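ATP-dependent DNA helicase PIF1 (Candida albicans, PDB 7OTJ) probably couples ATP hydrolysis to 5'-3' unwinding of DNA, including G-quadruplexes, in the maintenance of nuclear and mitochondrial genomes. Local coordinates at residues Met395-Asn400 / Val421-Trp426. Sequence-based numbering, arbitrary orientation.
Sequences MKDYKN and VEPEQW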
ATOM      1  N   MET A 395      -5.533 -23.291  21.623  1.00128.93           N
ATOM      2  CA  MET A 395      -6.789 -23.969  21.929  1.00127.90           C
ATOM      3  C   MET A 395      -7.866 -23.617  20.910  1.00124.98           C
ATOM      4  O   MET A 395      -8.627 -24.488  20.472  1.00126.45           O
ATOM      5  CB  MET A 395      -7.249 -23.606  23.343  1.00125.05           C
ATOM      6  CG  MET A 395      -6.441 -24.258  24.460  1.00135.34           C
ATOM      7  SD  MET A 395      -6.675 -26.048  24.548  1.00156.83           S
ATOM      8  CE  MET A 395      -5.705 -26.461  25.999  1.00118.00           C
ATOM      9  N   LYS A 396      -7.952 -22.341  20.529  1.00119.61           N
ATOM     10  CA  LYS A 396      -8.938 -21.916  19.543  1.00118.48           C
ATOM     11  C   LYS A 396      -8.702 -22.528  18.165  1.00121.90           C
ATOM     12  O   LYS A 396      -9.645 -22.615  17.370  1.00118.36           O
ATOM     13  CB  LYS A 396      -8.944 -20.391  19.448  1.00108.75           C
ATOM     14  CG  LYS A 396      -9.335 -19.703  20.744  1.00114.28           C
ATOM     15  CD  LYS A 396      -8.408 -18.539  21.049  1.00104.89           C
ATOM     16  CE  LYS A 396      -8.370 -17.547  19.898  1.00 91.76           C
ATOM     17  NZ  LYS A 396      -9.705 -16.948  19.615  1.00 83.05           N
ATOM     18  N   ASP A 397      -7.474 -22.950  17.859  1.00118.53           N
ATOM     19  CA  ASP A 397      -7.162 -23.568  16.567  1.00116.17           C
ATOM     20  C   ASP A 397      -7.704 -24.996  16.540  1.00125.86           C
ATOM     21  O   ASP A 397      -7.058 -25.938  17.002  1.00124.11           O
ATOM     22  CB  ASP A 397      -5.658 -23.553  16.305  1.00112.62           C
ATOM     23  CG  ASP A 397      -5.122 -22.157  16.030  1.00113.89           C
ATOM     24  OD1 ASP A 397      -4.946 -21.381  16.994  1.00118.27           O
ATOM     25  OD2 ASP A 397      -4.860 -21.839  14.850  1.00 98.30           O
ATOM     26  N   TYR A 398      -8.914 -25.159  15.994  1.00130.27           N
ATOM     27  CA  TYR A 398      -9.450 -26.494  15.741  1.00118.42           C
ATOM     28  C   TYR A 398      -8.740 -27.197  14.589  1.00128.81           C
ATOM     29  O   TYR A 398      -8.919 -28.408  14.419  1.00136.44           O
ATOM     30  CB  TYR A 398     -10.952 -26.421  15.465  1.00122.19           C
ATOM     31  CG  TYR A 398     -11.768 -26.031  16.679  1.00141.01           C
ATOM     32  CD1 TYR A 398     -12.164 -26.987  17.610  1.00140.96           C
ATOM     33  CD2 TYR A 398     -12.133 -24.710  16.902  1.00134.72           C
ATOM     34  CE1 TYR A 398     -12.904 -26.636  18.728  1.00139.72           C
ATOM     35  CE2 TYR A 398     -12.874 -24.349  18.017  1.00143.51           C
ATOM     36  CZ  TYR A 398     -13.255 -25.316  18.926  1.00152.94           C
ATOM     37  OH  TYR A 398     -13.991 -24.965  20.035  1.00157.17           O
ATOM     38  N   LYS A 399      -7.978 -26.456  13.779  1.00140.39           N
ATOM     39  CA  LYS A 399      -7.118 -26.975  12.714  1.00142.42           C
ATOM     40  C   LYS A 399      -7.899 -27.528  11.525  1.00144.41           C
ATOM     41  O   LYS A 399      -7.333 -28.266  10.708  1.00139.25           O
ATOM     42  CB  LYS A 399      -6.158 -28.051  13.245  1.00138.45           C
ATOM     43  CG  LYS A 399      -4.735 -27.575  13.507  1.00131.69           C
ATOM     44  CD  LYS A 399      -4.605 -26.815  14.814  1.00121.00           C
ATOM     45  CE  LYS A 399      -4.594 -27.761  15.999  1.00121.29           C
ATOM     46  NZ  LYS A 399      -4.365 -27.033  17.275  1.00119.17           N
ATOM     47  N   ASN A 400      -9.173 -27.153  11.408  1.00159.21           N
ATOM     48  CA  ASN A 400     -10.141 -27.670  10.436  1.00176.52           C
ATOM     49  C   ASN A 400      -9.869 -29.130  10.078  1.00176.99           C
ATOM     50  O   ASN A 400      -9.993 -30.002  10.944  1.00162.97           O
ATOM     51  CB  ASN A 400     -10.117 -26.783   9.185  1.00163.52           C
ATOM     52  CG  ASN A 400     -11.301 -27.025   8.271  1.00159.96           C
ATOM     53  OD1 ASN A 400     -11.233 -27.844   7.356  1.00149.61           O
ATOM     54  ND2 ASN A 400     -12.390 -26.302   8.505  1.00162.72           N
ATOM     55  N   VAL A 421       0.624 -23.237   4.113  1.00 79.28           N
ATOM     56  CA  VAL A 421       0.135 -22.013   4.741  1.00 78.14           C
ATOM     57  C   VAL A 421      -0.742 -22.395   5.930  1.00 76.04           C
ATOM     58  O   VAL A 421      -1.832 -22.945   5.757  1.00 78.26           O
ATOM     59  CB  VAL A 421      -0.640 -21.144   3.744  1.00 67.89           C
ATOM     60  CG1 VAL A 421      -1.145 -19.884   4.419  1.00 73.63           C
ATOM     61  CG2 VAL A 421       0.226 -20.799   2.551  1.00 73.55           C
ATOM     62  N   GLU A 422      -0.274 -22.084   7.140  1.00 72.75           N
ATOM     63  CA  GLU A 422      -1.000 -22.345   8.374  1.00 79.24           C
ATOM     64  C   GLU A 422      -1.902 -21.168   8.735  1.00 72.70           C
ATOM     65  O   GLU A 422      -1.689 -20.045   8.273  1.00 72.16           O
ATOM     66  CB  GLU A 422      -0.015 -22.626   9.508  1.00 77.93           C
ATOM     67  CG  GLU A 422       0.777 -23.912   9.334  1.00 77.22           C
ATOM     68  CD  GLU A 422       1.628 -24.240  10.544  1.00 85.84           C
ATOM     69  OE1 GLU A 422       2.454 -23.392  10.938  1.00 90.08           O
ATOM     70  OE2 GLU A 422       1.463 -25.343  11.107  1.00 97.70           O
ATOM     71  N   PRO A 423      -2.930 -21.388   9.557  1.00 72.46           N
ATOM     72  CA  PRO A 423      -3.771 -20.266   9.984  1.00 64.61           C
ATOM     73  C   PRO A 423      -3.037 -19.345  10.948  1.00 71.28           C
ATOM     74  O   PRO A 423      -2.151 -19.766  11.698  1.00 68.91           O
ATOM     75  CB  PRO A 423      -4.963 -20.951  10.663  1.00 64.35           C
ATOM     76  CG  PRO A 423      -4.434 -22.263  11.112  1.00 75.06           C
ATOM     77  CD  PRO A 423      -3.437 -22.675  10.064  1.00 81.84           C
ATOM     78  N   GLU A 424      -3.429 -18.071  10.920  1.00 66.94           N
ATOM     79  CA  GLU A 424      -2.836 -17.030  11.747  1.00 60.03           C
ATOM     80  C   GLU A 424      -3.934 -16.310  12.514  1.00 62.04           C
ATOM     81  O   GLU A 424      -5.119 -16.434  12.199  1.00 68.55           O
ATOM     82  CB  GLU A 424      -2.055 -16.021  10.903  1.00 64.07           C
ATOM     83  CG  GLU A 424      -0.795 -16.580  10.288  1.00 67.25           C
ATOM     84  CD  GLU A 424       0.183 -17.056  11.336  1.00 76.40           C
ATOM     85  OE1 GLU A 424       0.626 -18.219  11.251  1.00 86.14           O
ATOM     86  OE2 GLU A 424       0.495 -16.269  12.255  1.00 80.85           O
ATOM     87  N   GLN A 425      -3.532 -15.557  13.535  1.00 65.78           N
ATOM     88  CA  GLN A 425      -4.467 -14.815  14.370  1.00 55.18           C
ATOM     89  C   GLN A 425      -4.243 -13.316  14.217  1.00 60.83           C
ATOM     90  O   GLN A 425      -3.107 -12.839  14.309  1.00 62.02           O
ATOM     91  CB  GLN A 425      -4.338 -15.218  15.841  1.00 54.72           C
ATOM     92  CG  GLN A 425      -5.342 -14.511  16.748  1.00 61.54           C
ATOM     93  CD  GLN A 425      -5.065 -14.715  18.225  1.00 64.20           C
ATOM     94  OE1 GLN A 425      -3.935 -14.988  18.631  1.00 73.49           O
ATOM     95  NE2 GLN A 425      -6.100 -14.573  19.041  1.00 64.96           N
ATOM     96  N   TRP A 426      -5.329 -12.584  13.983  1.00 63.47           N
ATOM     97  CA  TRP A 426      -5.347 -11.128  14.020  1.00 56.63           C
ATOM     98  C   TRP A 426      -6.166 -10.693  15.225  1.00 53.27           C
ATOM     99  O   TRP A 426      -7.263 -11.212  15.455  1.00 61.10           O
ATOM    100  CB  TRP A 426      -5.936 -10.540  12.733  1.00 60.54           C
ATOM    101  CG  TRP A 426      -5.090 -10.753  11.503  1.00 62.57           C
ATOM    102  CD1 TRP A 426      -4.242  -9.856  10.925  1.00 59.46           C
ATOM    103  CD2 TRP A 426      -5.025 -11.939  10.701  1.00 66.25           C
ATOM    104  NE1 TRP A 426      -3.649 -10.406   9.814  1.00 61.93           N
ATOM    105  CE2 TRP A 426      -4.112 -11.686   9.655  1.00 65.26           C
ATOM    106  CE3 TRP A 426      -5.646 -13.190  10.768  1.00 59.20           C
ATOM    107  CZ2 TRP A 426      -3.806 -12.637   8.683  1.00 60.18           C
ATOM    108  CZ3 TRP A 426      -5.340 -14.135   9.801  1.00 64.18           C
ATOM    109  CH2 TRP A 426      -4.429 -13.853   8.773  1.00 59.36           C
TER
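Asp397 and Pro423 meet where the loop 395-400 passes the start of strand 424-429. The carboxylate oxygen OD2 of Asp397 lies 3.8 Å from CG of Pro423, at the outer corner of its ring. The two side chains meet at a slant, in van der Waals contact. With CG of Asp397 anti to the carbonyl carbon (chi1 -70°), the turn of the carboxylate about CB-CG (chi2 78°) points OD2 at the ring. A bound potassium ion lies about 4 Å from the nearest atom of the Pro423 side chain.

In the second touch, CE of Lys396 comes up to the end of the Gln425 amide, whose N and O may be exchanged. The Gln425 chain is extended, with CG anti to the backbone N (chi1 -178°), and reaches out from the strand. The bent Lys396 chain crosses it at about a right angle. No hydrogen bond joins the two segments, and the buried surface is small, 122 Å². NZ of Lys399 donates a 2.9 Å hydrogen bond to O of Asp397.

The contact is surface packing on the curled antiparallel sheet to which strands of the 2B domain belong, consistent with its SH3-like family, away from the nucleotide site. Here the loop between helix 389-394 and strand 404-409 lies beside strand 424-429. Strand 435-446, its antiparallel partner, touches both segments: Lys396 packs on Ile440 and Pro423 on Phe442.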